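Long-range contacts in H127A/Y244A mutant of alginate lyase AlyC3 in complex with dimannuronate (Psychromonas sp., PDB 7C8F), which probably cleaves alginate by beta-elimination as a family PL7 polysaccharide lyase, and is captured here as a double mutant binding dimannuronate: residues B[18-26]-B[254-262]; B[188-196]-B[218-226]. All coordinates share one frame; numbering follows the deposited sequence. Where two conformers were deposited one is given.

Interaction 1 (B[18-26]-B[254-262]); sequences TQFQHVLTE and HFNKLEYKA
V23, on helix 18-25, is set down between L258 and Y260 of strand 257-262, and its side chain can be followed outward atom by atom. CB lies 3.9 Å from L258 O. CG1, lodged between the backbone N and the carbonyl carbon (chi1 69°), comes to 3.4 Å from the same L258 O and also touches L258 CG, the two side chains crossing at about a right angle. CG2, on the far side of CB from the backbone N, ends 4.0 Å from Y260 CB. One valine thus bridges L258 and Y260, alternate strand residues that are both buried.

F20 brings its ring up beside L258 N, which lies at the ring edge, while its CZ reaches to 3.4 Å from F255 O; Q19 CG lies over the centre of one ring face. Just past the helix, E26 OE1 meets the edge of the Y260 ring at CE2, its carboxylate turned only 19° from the ring plane.

The backbones are joined through water. One water donates to Q19 O and to L258 O (2.9 Å) and accepts from V23 N, and Q19 O takes bonds from two more, one of which accepts from L258 N (2.9 Å). L258 and Y260 also touch strand 235-240 of the other sheet. A short helix laid on an inner strand, the segment axes at 44°, accompanies the jelly-roll beta-sandwich of this concanavalin-clan family.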
loop_
_atom_site.group_PDB
_atom_site.type_symbol
_atom_site.label_atom_id
_atom_site.label_comp_id
_atom_site.label_asym_id
_atom_site.label_seq_id
_atom_site.Cartn_x
_atom_site.Cartn_y
_atom_site.Cartn_z
ATOM N N THR B 18 -23.230 18.137 26.371
ATOM C CA THR B 18 -21.815 18.481 26.406
ATOM C C THR B 18 -20.927 17.257 26.252
ATOM O O THR B 18 -19.831 17.364 25.696
ATOM C CB THR B 18 -21.458 19.226 27.697
ATOM O OG1 THR B 18 -21.927 18.491 28.832
ATOM C CG2 THR B 18 -22.070 20.623 27.698
ATOM N N GLN B 19 -21.368 16.097 26.748
ATOM C CA GLN B 19 -20.502 14.923 26.724
ATOM C C GLN B 19 -20.286 14.404 25.311
ATOM O O GLN B 19 -19.307 13.683 25.080
ATOM C CB GLN B 19 -21.031 13.818 27.644
ATOM C CG GLN B 19 -22.380 13.238 27.263
ATOM C CD GLN B 19 -23.526 13.920 27.999
ATOM O OE1 GLN B 19 -23.600 15.150 28.051
ATOM N NE2 GLN B 19 -24.421 13.122 28.576
ATOM N N PHE B 20 -21.161 14.762 24.367
ATOM C CA PHE B 20 -21.014 14.363 22.970
ATOM C C PHE B 20 -20.568 15.491 22.048
ATOM O O PHE B 20 -20.238 15.232 20.882
ATOM C CB PHE B 20 -22.324 13.774 22.438
ATOM C CG PHE B 20 -22.882 12.667 23.302
ATOM C CD1 PHE B 20 -22.159 11.500 23.511
ATOM C CD2 PHE B 20 -24.123 12.797 23.912
ATOM C CE1 PHE B 20 -22.658 10.492 24.316
ATOM C CE2 PHE B 20 -24.627 11.791 24.720
ATOM C CZ PHE B 20 -23.895 10.632 24.918
ATOM N N GLN B 21 -20.518 16.727 22.534
ATOM C CA GLN B 21 -20.304 17.844 21.624
ATOM C C GLN B 21 -18.980 17.729 20.882
ATOM O O GLN B 21 -18.916 17.992 19.678
ATOM C CB GLN B 21 -20.424 19.168 22.377
ATOM C CG GLN B 21 -21.890 19.536 22.571
ATOM C CD GLN B 21 -22.117 20.610 23.604
ATOM O OE1 GLN B 21 -21.178 21.142 24.189
ATOM N NE2 GLN B 21 -23.380 20.932 23.838
ATOM N N HIS B 22 -17.905 17.342 21.571
ATOM C CA HIS B 22 -16.613 17.352 20.899
ATOM C C HIS B 22 -16.552 16.324 19.775
ATOM O O HIS B 22 -16.129 16.640 18.658
ATOM C CB HIS B 22 -15.458 17.169 21.882
ATOM C CG HIS B 22 -14.123 17.106 21.211
ATOM N ND1 HIS B 22 -13.453 15.920 21.004
ATOM C CD2 HIS B 22 -13.347 18.074 20.671
ATOM C CE1 HIS B 22 -12.312 16.162 20.381
ATOM N NE2 HIS B 22 -12.222 17.465 20.173
ATOM N N VAL B 23 -16.950 15.076 20.042
ATOM C CA VAL B 23 -16.876 14.090 18.966
ATOM C C VAL B 23 -17.750 14.513 17.793
ATOM O O VAL B 23 -17.395 14.304 16.633
ATOM C CB VAL B 23 -17.191 12.659 19.457
ATOM C CG1 VAL B 23 -18.656 12.513 19.847
ATOM C CG2 VAL B 23 -16.804 11.637 18.373
ATOM N N LEU B 24 -18.904 15.121 18.072
ATOM C CA LEU B 24 -19.756 15.557 16.974
ATOM C C LEU B 24 -19.069 16.628 16.120
ATOM O O LEU B 24 -19.135 16.570 14.889
ATOM C CB LEU B 24 -21.108 16.046 17.504
ATOM C CG LEU B 24 -21.901 14.938 18.218
ATOM C CD1 LEU B 24 -23.216 15.544 18.738
ATOM C CD2 LEU B 24 -22.182 13.790 17.284
ATOM N N THR B 25 -18.379 17.578 16.714
ATOM C CA THR B 25 -17.712 18.610 15.914
ATOM C C THR B 25 -16.596 18.067 15.054
ATOM O O THR B 25 -16.208 18.650 14.118
ATOM C CB THR B 25 -17.123 19.753 16.763
ATOM O OG1 THR B 25 -16.157 19.267 17.681
ATOM C CG2 THR B 25 -18.207 20.475 17.505
ATOM N N GLU B 26 -16.123 16.903 15.419
ATOM C CA GLU B 26 -15.045 16.239 14.706
ATOM C C GLU B 26 -15.523 15.240 13.661
ATOM O O GLU B 26 -14.746 14.587 13.046
ATOM C CB GLU B 26 -14.175 15.489 15.717
ATOM C CG GLU B 26 -13.347 16.368 16.659
ATOM C CD GLU B 26 -12.188 17.021 15.965
ATOM O OE1 GLU B 26 -11.462 16.324 15.288
ATOM O OE2 GLU B 26 -12.008 18.223 16.086
ATOM N N HIS B 254 -27.170 2.095 22.514
ATOM C CA HIS B 254 -27.178 3.244 23.415
ATOM C C HIS B 254 -25.755 3.524 23.871
ATOM O O HIS B 254 -25.115 2.662 24.482
ATOM C CB HIS B 254 -28.091 2.989 24.618
ATOM C CG HIS B 254 -29.544 2.971 24.264
ATOM N ND1 HIS B 254 -30.538 3.165 25.202
ATOM C CD2 HIS B 254 -30.177 2.786 23.079
ATOM C CE1 HIS B 254 -31.717 3.100 24.610
ATOM N NE2 HIS B 254 -31.528 2.869 23.323
ATOM N N PHE B 255 -25.248 4.715 23.552
ATOM C CA PHE B 255 -23.899 5.119 23.933
ATOM C C PHE B 255 -23.997 6.085 25.111
ATOM O O PHE B 255 -24.384 7.248 24.940
ATOM C CB PHE B 255 -23.209 5.834 22.771
ATOM C CG PHE B 255 -22.696 4.918 21.678
ATOM C CD1 PHE B 255 -23.568 4.273 20.811
ATOM C CD2 PHE B 255 -21.332 4.766 21.477
ATOM C CE1 PHE B 255 -23.088 3.447 19.787
ATOM C CE2 PHE B 255 -20.843 3.946 20.440
ATOM C CZ PHE B 255 -21.721 3.288 19.605
ATOM N N ASN B 256 -23.623 5.620 26.303
ATOM C CA ASN B 256 -23.518 6.527 27.441
ATOM C C ASN B 256 -22.328 7.468 27.296
ATOM O O ASN B 256 -22.314 8.548 27.900
ATOM C CB ASN B 256 -23.421 5.701 28.730
ATOM C CG ASN B 256 -23.287 6.554 29.975
ATOM O OD1 ASN B 256 -24.213 7.267 30.360
ATOM N ND2 ASN B 256 -22.136 6.454 30.634
ATOM N N LYS B 257 -21.346 7.092 26.482
ATOM C CA LYS B 257 -20.131 7.867 26.305
ATOM C C LYS B 257 -19.661 7.655 24.879
ATOM O O LYS B 257 -19.721 6.537 24.355
ATOM C CB LYS B 257 -19.042 7.400 27.281
ATOM C CG LYS B 257 -17.650 7.960 27.001
ATOM C CD LYS B 257 -16.672 7.560 28.110
ATOM C CE LYS B 257 -15.273 8.080 27.843
ATOM N NZ LYS B 257 -14.336 7.741 28.953
ATOM N N LEU B 258 -19.226 8.739 24.246
ATOM C CA LEU B 258 -18.571 8.641 22.946
ATOM C C LEU B 258 -17.609 9.806 22.833
ATOM O O LEU B 258 -18.034 10.972 22.826
ATOM C CB LEU B 258 -19.585 8.650 21.804
ATOM C CG LEU B 258 -18.970 8.475 20.405
ATOM C CD1 LEU B 258 -18.208 7.144 20.261
ATOM C CD2 LEU B 258 -20.050 8.574 19.356
ATOM N N GLU B 259 -16.323 9.490 22.750
ATOM C CA GLU B 259 -15.263 10.480 22.731
ATOM C C GLU B 259 -14.221 10.108 21.690
ATOM O O GLU B 259 -13.994 8.928 21.405
ATOM C CB GLU B 259 -14.570 10.575 24.088
ATOM C CG GLU B 259 -15.507 11.058 25.199
ATOM C CD GLU B 259 -14.869 11.003 26.569
ATOM O OE1 GLU B 259 -13.680 10.635 26.667
ATOM O OE2 GLU B 259 -15.562 11.328 27.552
ATOM N N TYR B 260 -13.561 11.138 21.176
ATOM C CA TYR B 260 -12.451 11.031 20.231
ATOM C C TYR B 260 -11.328 11.950 20.664
ATOM O O TYR B 260 -11.557 13.052 20.991
ATOM C CB TYR B 260 -12.846 11.404 18.802
ATOM C CG TYR B 260 -11.681 11.638 17.853
ATOM C CD1 TYR B 260 -10.900 10.606 17.425
ATOM C CD2 TYR B 260 -11.413 12.889 17.362
ATOM C CE1 TYR B 260 -9.849 10.826 16.578
ATOM C CE2 TYR B 260 -10.361 13.105 16.520
ATOM C CZ TYR B 260 -9.609 12.067 16.123
ATOM O OH TYR B 260 -8.595 12.281 15.287
ATOM N N LYS B 261 -10.116 11.446 20.649
ATOM C CA LYS B 261 -8.966 12.212 21.018
ATOM C C LYS B 261 -7.757 11.901 20.159
ATOM O O LYS B 261 -7.455 10.793 19.947
ATOM C CB LYS B 261 -8.603 11.918 22.455
ATOM C CG LYS B 261 -7.594 12.861 23.001
ATOM C CD LYS B 261 -7.673 12.872 24.517
ATOM C CE LYS B 261 -8.749 13.821 25.009
ATOM N NZ LYS B 261 -9.932 13.150 25.630
ATOM N N ALA B 262 -7.097 12.924 19.683
ATOM C CA ALA B 262 -5.875 12.775 18.933
ATOM C C ALA B 262 -4.716 13.231 19.803
ATOM O O ALA B 262 -4.771 14.278 20.334
ATOM C CB ALA B 262 -5.929 13.623 17.694
HETATM O O HOH W 1 -17.327 13.795 22.752
HETATM O O HOH W 2 -19.210 11.057 25.918
HETATM O O HOH W 3 -24.505 10.222 28.560
HETATM O O HOH W 4 -16.942 13.982 26.833
HETATM O O HOH W 5 -14.560 13.691 22.369
#

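Interaction 2 (B[188-196]-B[218-226]); sequences AYKKYDLGK and VDGKRLVEH. With BEM (beta-D-mannopyranuronic acid), chain D.
The ring of Y192 lies against V224 like a plate against a two-pronged support, both methyls of the valine meeting it. V224 CG1 sits 3.9 Å from the ring centroid, 13° off the normal, a CH-pi contact, while V224 CG2 presses on the root of the ring, 3.6 Å from Y192 CG. The ring takes this position with CG anti to the carbonyl carbon (chi1 -61°), and its far end runs to H226, the two side chains crossing at about a right angle, with Y192 OH 3.0 Å from H226 ND1. The other imidazole nitrogen, NE2, is hydrogen-bonded to Y230.

Further along, L194 meets V218 roughly at a right angle and L223 more obliquely; L194 CD2 is 4.0 Å from both V218 CG2 and L223 CD1. A classic beta bulge opposite I216 turns L223 and V224 to the same side, so both face strand 189-196. Cutting Y192 back to an alanine is likely to leave V224 without its aromatic cover and H226 ND1 without the nearby hydroxyl.

At the start of the strand, Y189 OH donates to O6A of the bound mannuronate (2.6 Å), which is also hydrogen-bonded by H140, K170 and Q117. The axes of the two strand segments approach to 7.8 Å. No backbone hydrogen bond joins them, so the strands meet through side chains, largely by apolar contact between valine and leucine methyls and one tyrosine face.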
loop_
_atom_site.group_PDB
_atom_site.type_symbol
_atom_site.label_atom_id
_atom_site.label_comp_id
_atom_site.label_asym_id
_atom_site.label_seq_id
_atom_site.Cartn_x
_atom_site.Cartn_y
_atom_site.Cartn_z
ATOM N N ALA B 188 -7.056 -14.013 6.563
ATOM C CA ALA B 188 -7.241 -12.585 6.359
ATOM C C ALA B 188 -7.756 -11.887 7.608
ATOM O O ALA B 188 -7.635 -10.663 7.696
ATOM C CB ALA B 188 -8.208 -12.351 5.197
ATOM N N TYR B 189 -8.331 -12.624 8.568
ATOM C CA TYR B 189 -8.906 -12.040 9.775
ATOM C C TYR B 189 -8.376 -12.740 11.011
ATOM O O TYR B 189 -8.124 -13.951 11.000
ATOM C CB TYR B 189 -10.435 -12.091 9.784
ATOM C CG TYR B 189 -11.004 -11.287 8.645
ATOM C CD1 TYR B 189 -11.257 -9.922 8.784
ATOM C CD2 TYR B 189 -11.215 -11.872 7.404
ATOM C CE1 TYR B 189 -11.739 -9.173 7.715
ATOM C CE2 TYR B 189 -11.693 -11.129 6.334
ATOM C CZ TYR B 189 -11.954 -9.788 6.493
ATOM O OH TYR B 189 -12.422 -9.065 5.418
ATOM N N LYS B 190 -8.172 -11.953 12.056
ATOM C CA LYS B 190 -7.937 -12.439 13.407
ATOM C C LYS B 190 -9.100 -11.975 14.264
ATOM O O LYS B 190 -9.502 -10.809 14.195
ATOM C CB LYS B 190 -6.618 -11.879 13.942
ATOM C CG LYS B 190 -6.179 -12.483 15.262
ATOM C CD LYS B 190 -4.719 -12.176 15.554
ATOM C CE LYS B 190 -4.334 -12.626 16.957
ATOM N NZ LYS B 190 -4.781 -14.005 17.235
ATOM N N LYS B 191 -9.668 -12.883 15.046
ATOM C CA LYS B 191 -10.847 -12.580 15.842
ATOM C C LYS B 191 -10.503 -12.652 17.321
ATOM O O LYS B 191 -9.832 -13.593 17.766
ATOM C CB LYS B 191 -11.987 -13.549 15.501
ATOM C CG LYS B 191 -12.332 -13.523 14.007
ATOM C CD LYS B 191 -13.503 -14.429 13.643
ATOM C CE LYS B 191 -13.096 -15.885 13.616
ATOM N NZ LYS B 191 -14.151 -16.723 12.984
ATOM N N TYR B 192 -10.965 -11.662 18.082
ATOM C CA TYR B 192 -10.736 -11.599 19.522
ATOM C C TYR B 192 -12.069 -11.585 20.257
ATOM O O TYR B 192 -12.959 -10.790 19.934
ATOM C CB TYR B 192 -9.965 -10.334 19.908
ATOM C CG TYR B 192 -8.584 -10.213 19.284
ATOM C CD1 TYR B 192 -8.409 -9.624 18.049
ATOM C CD2 TYR B 192 -7.450 -10.700 19.946
ATOM C CE1 TYR B 192 -7.140 -9.507 17.479
ATOM C CE2 TYR B 192 -6.188 -10.589 19.392
ATOM C CZ TYR B 192 -6.037 -9.991 18.154
ATOM O OH TYR B 192 -4.776 -9.881 17.594
ATOM N N ASP B 193 -12.198 -12.461 21.263
ATOM C CA ASP B 193 -13.381 -12.525 22.105
ATOM C C ASP B 193 -13.294 -11.410 23.129
ATOM O O ASP B 193 -12.374 -11.382 23.956
ATOM C CB ASP B 193 -13.384 -13.883 22.807
ATOM C CG ASP B 193 -14.657 -14.164 23.588
ATOM O OD1 ASP B 193 -15.554 -13.306 23.708
ATOM O OD2 ASP B 193 -14.737 -15.311 24.107
ATOM N N LEU B 194 -14.229 -10.470 23.064
ATOM C CA LEU B 194 -14.242 -9.363 24.000
ATOM C C LEU B 194 -15.202 -9.599 25.152
ATOM O O LEU B 194 -15.427 -8.685 25.947
ATOM C CB LEU B 194 -14.574 -8.058 23.267
ATOM C CG LEU B 194 -13.648 -7.723 22.092
ATOM C CD1 LEU B 194 -14.046 -6.380 21.467
ATOM C CD2 LEU B 194 -12.181 -7.715 22.511
ATOM N N GLY B 195 -15.752 -10.802 25.262
ATOM C CA GLY B 195 -16.558 -11.186 26.403
ATOM C C GLY B 195 -18.049 -11.250 26.086
ATOM O O GLY B 195 -18.552 -10.643 25.135
ATOM N N LYS B 196 -18.770 -11.980 26.934
ATOM C CA LYS B 196 -20.224 -12.020 26.857
ATOM C C LYS B 196 -20.790 -10.622 27.068
ATOM O O LYS B 196 -20.383 -9.914 27.995
ATOM C CB LYS B 196 -20.754 -12.960 27.949
ATOM C CG LYS B 196 -22.269 -13.001 28.068
ATOM C CD LYS B 196 -22.914 -13.768 26.921
ATOM C CE LYS B 196 -24.393 -13.418 26.781
ATOM N NZ LYS B 196 -24.608 -12.015 26.281
ATOM N N VAL B 218 -11.342 -3.258 27.166
ATOM C CA VAL B 218 -12.751 -3.514 27.427
ATOM C C VAL B 218 -12.950 -3.445 28.933
ATOM O O VAL B 218 -12.275 -4.160 29.687
ATOM C CB VAL B 218 -13.191 -4.872 26.860
ATOM C CG1 VAL B 218 -14.674 -5.126 27.117
ATOM C CG2 VAL B 218 -12.862 -4.943 25.355
ATOM N N ASP B 219 -13.842 -2.560 29.369
ATOM C CA ASP B 219 -14.052 -2.309 30.792
ATOM C C ASP B 219 -12.728 -2.087 31.519
ATOM O O ASP B 219 -12.510 -2.582 32.630
ATOM C CB ASP B 219 -14.882 -3.411 31.444
ATOM C CG ASP B 219 -16.310 -3.431 30.951
ATOM O OD1 ASP B 219 -16.855 -2.347 30.631
ATOM O OD2 ASP B 219 -16.899 -4.535 30.903
ATOM N N GLY B 220 -11.827 -1.344 30.875
ATOM C CA GLY B 220 -10.561 -0.972 31.469
ATOM C C GLY B 220 -9.453 -1.996 31.346
ATOM O O GLY B 220 -8.319 -1.705 31.752
ATOM N N LYS B 221 -9.728 -3.175 30.796
ATOM C CA LYS B 221 -8.746 -4.244 30.695
ATOM C C LYS B 221 -8.242 -4.359 29.259
ATOM O O LYS B 221 -9.041 -4.453 28.323
ATOM C CB LYS B 221 -9.367 -5.568 31.142
ATOM C CG LYS B 221 -8.415 -6.750 31.063
ATOM C CD LYS B 221 -9.000 -7.980 31.748
ATOM C CE LYS B 221 -8.162 -9.214 31.453
ATOM N NZ LYS B 221 -6.716 -8.992 31.717
ATOM N N ARG B 222 -6.927 -4.379 29.090
ATOM C CA ARG B 222 -6.357 -4.489 27.751
ATOM C C ARG B 222 -6.529 -5.917 27.247
ATOM O O ARG B 222 -5.968 -6.871 27.799
ATOM C CB ARG B 222 -4.895 -4.053 27.734
ATOM C CG ARG B 222 -4.359 -3.756 26.326
ATOM C CD ARG B 222 -3.397 -2.571 26.355
ATOM N NE ARG B 222 -4.087 -1.318 26.648
ATOM C CZ ARG B 222 -3.495 -0.127 26.682
ATOM N NH1 ARG B 222 -4.203 0.963 26.954
ATOM N NH2 ARG B 222 -2.194 -0.029 26.443
ATOM N N LEU B 223 -7.338 -6.071 26.201
ATOM C CA LEU B 223 -7.569 -7.382 25.610
ATOM C C LEU B 223 -6.905 -7.579 24.262
ATOM O O LEU B 223 -6.652 -8.719 23.886
ATOM C CB LEU B 223 -9.066 -7.663 25.449
ATOM C CG LEU B 223 -9.873 -7.912 26.724
ATOM C CD1 LEU B 223 -11.323 -8.230 26.395
ATOM C CD2 LEU B 223 -9.247 -9.053 27.518
ATOM N N VAL B 224 -6.648 -6.513 23.511
ATOM C CA VAL B 224 -6.055 -6.623 22.182
ATOM C C VAL B 224 -4.879 -5.664 22.100
ATOM O O VAL B 224 -5.026 -4.472 22.397
ATOM C CB VAL B 224 -7.076 -6.285 21.076
ATOM C CG1 VAL B 224 -6.431 -6.415 19.692
ATOM C CG2 VAL B 224 -8.296 -7.182 21.182
ATOM N N GLU B 225 -3.727 -6.171 21.664
ATOM C CA GLU B 225 -2.549 -5.349 21.364
ATOM C C GLU B 225 -1.950 -5.970 20.109
ATOM O O GLU B 225 -1.105 -6.872 20.178
ATOM C CB GLU B 225 -1.573 -5.341 22.530
ATOM C CG GLU B 225 -0.413 -4.380 22.360
ATOM C CD GLU B 225 0.338 -4.150 23.661
ATOM O OE1 GLU B 225 -0.216 -4.468 24.737
ATOM O OE2 GLU B 225 1.482 -3.652 23.607
ATOM N N HIS B 226 -2.418 -5.500 18.957
ATOM C CA HIS B 226 -2.208 -6.176 17.684
ATOM C C HIS B 226 -1.290 -5.339 16.798
ATOM O O HIS B 226 -1.542 -4.147 16.580
ATOM C CB HIS B 226 -3.555 -6.391 17.008
ATOM C CG HIS B 226 -3.466 -7.116 15.705
ATOM N ND1 HIS B 226 -3.095 -8.441 15.619
ATOM C CD2 HIS B 226 -3.676 -6.701 14.434
ATOM C CE1 HIS B 226 -3.098 -8.813 14.352
ATOM N NE2 HIS B 226 -3.456 -7.777 13.614
HETATM C C1 BEM D . -18.011 -5.099 5.081
HETATM C C2 BEM D . -19.021 -6.140 5.553
HETATM O O2 BEM D . -19.301 -7.055 4.504
HETATM C C3 BEM D . -18.414 -6.939 6.681
HETATM O O3 BEM D . -19.219 -8.024 7.003
HETATM C C4 BEM D . -17.213 -7.615 6.121
HETATM O O4 BEM D . -16.726 -8.606 6.977
HETATM C C5 BEM D . -16.227 -6.549 5.803
HETATM O O5 BEM D . -16.818 -5.772 4.794
HETATM C C6 BEM D . -14.975 -7.159 5.317
HETATM O O6B BEM D . -14.794 -7.274 4.129
HETATM O O6A BEM D . -14.128 -7.301 6.151
#

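How the interactions relate
From the N terminus, the chain first forms helix 18-25, whose contact is completed only near the C terminus, when strand 250-264 returns to it; interaction 1 thus closes a loop spanning nearly the whole chain. Interaction 2 opens much later and closes first, over a short loop: strand 189-196 leaves for the hairpin of strands 203-210 and 213-218, and 221-227 then comes back to face it. It is nested inside interaction 1, and the two do not cross. Their centres are about 22 Å apart and they do not touch, yet both reach the seven-stranded sheet: interaction 2 joins its edge strand to the other sheet, interaction 1 binds the helix to an inner strand.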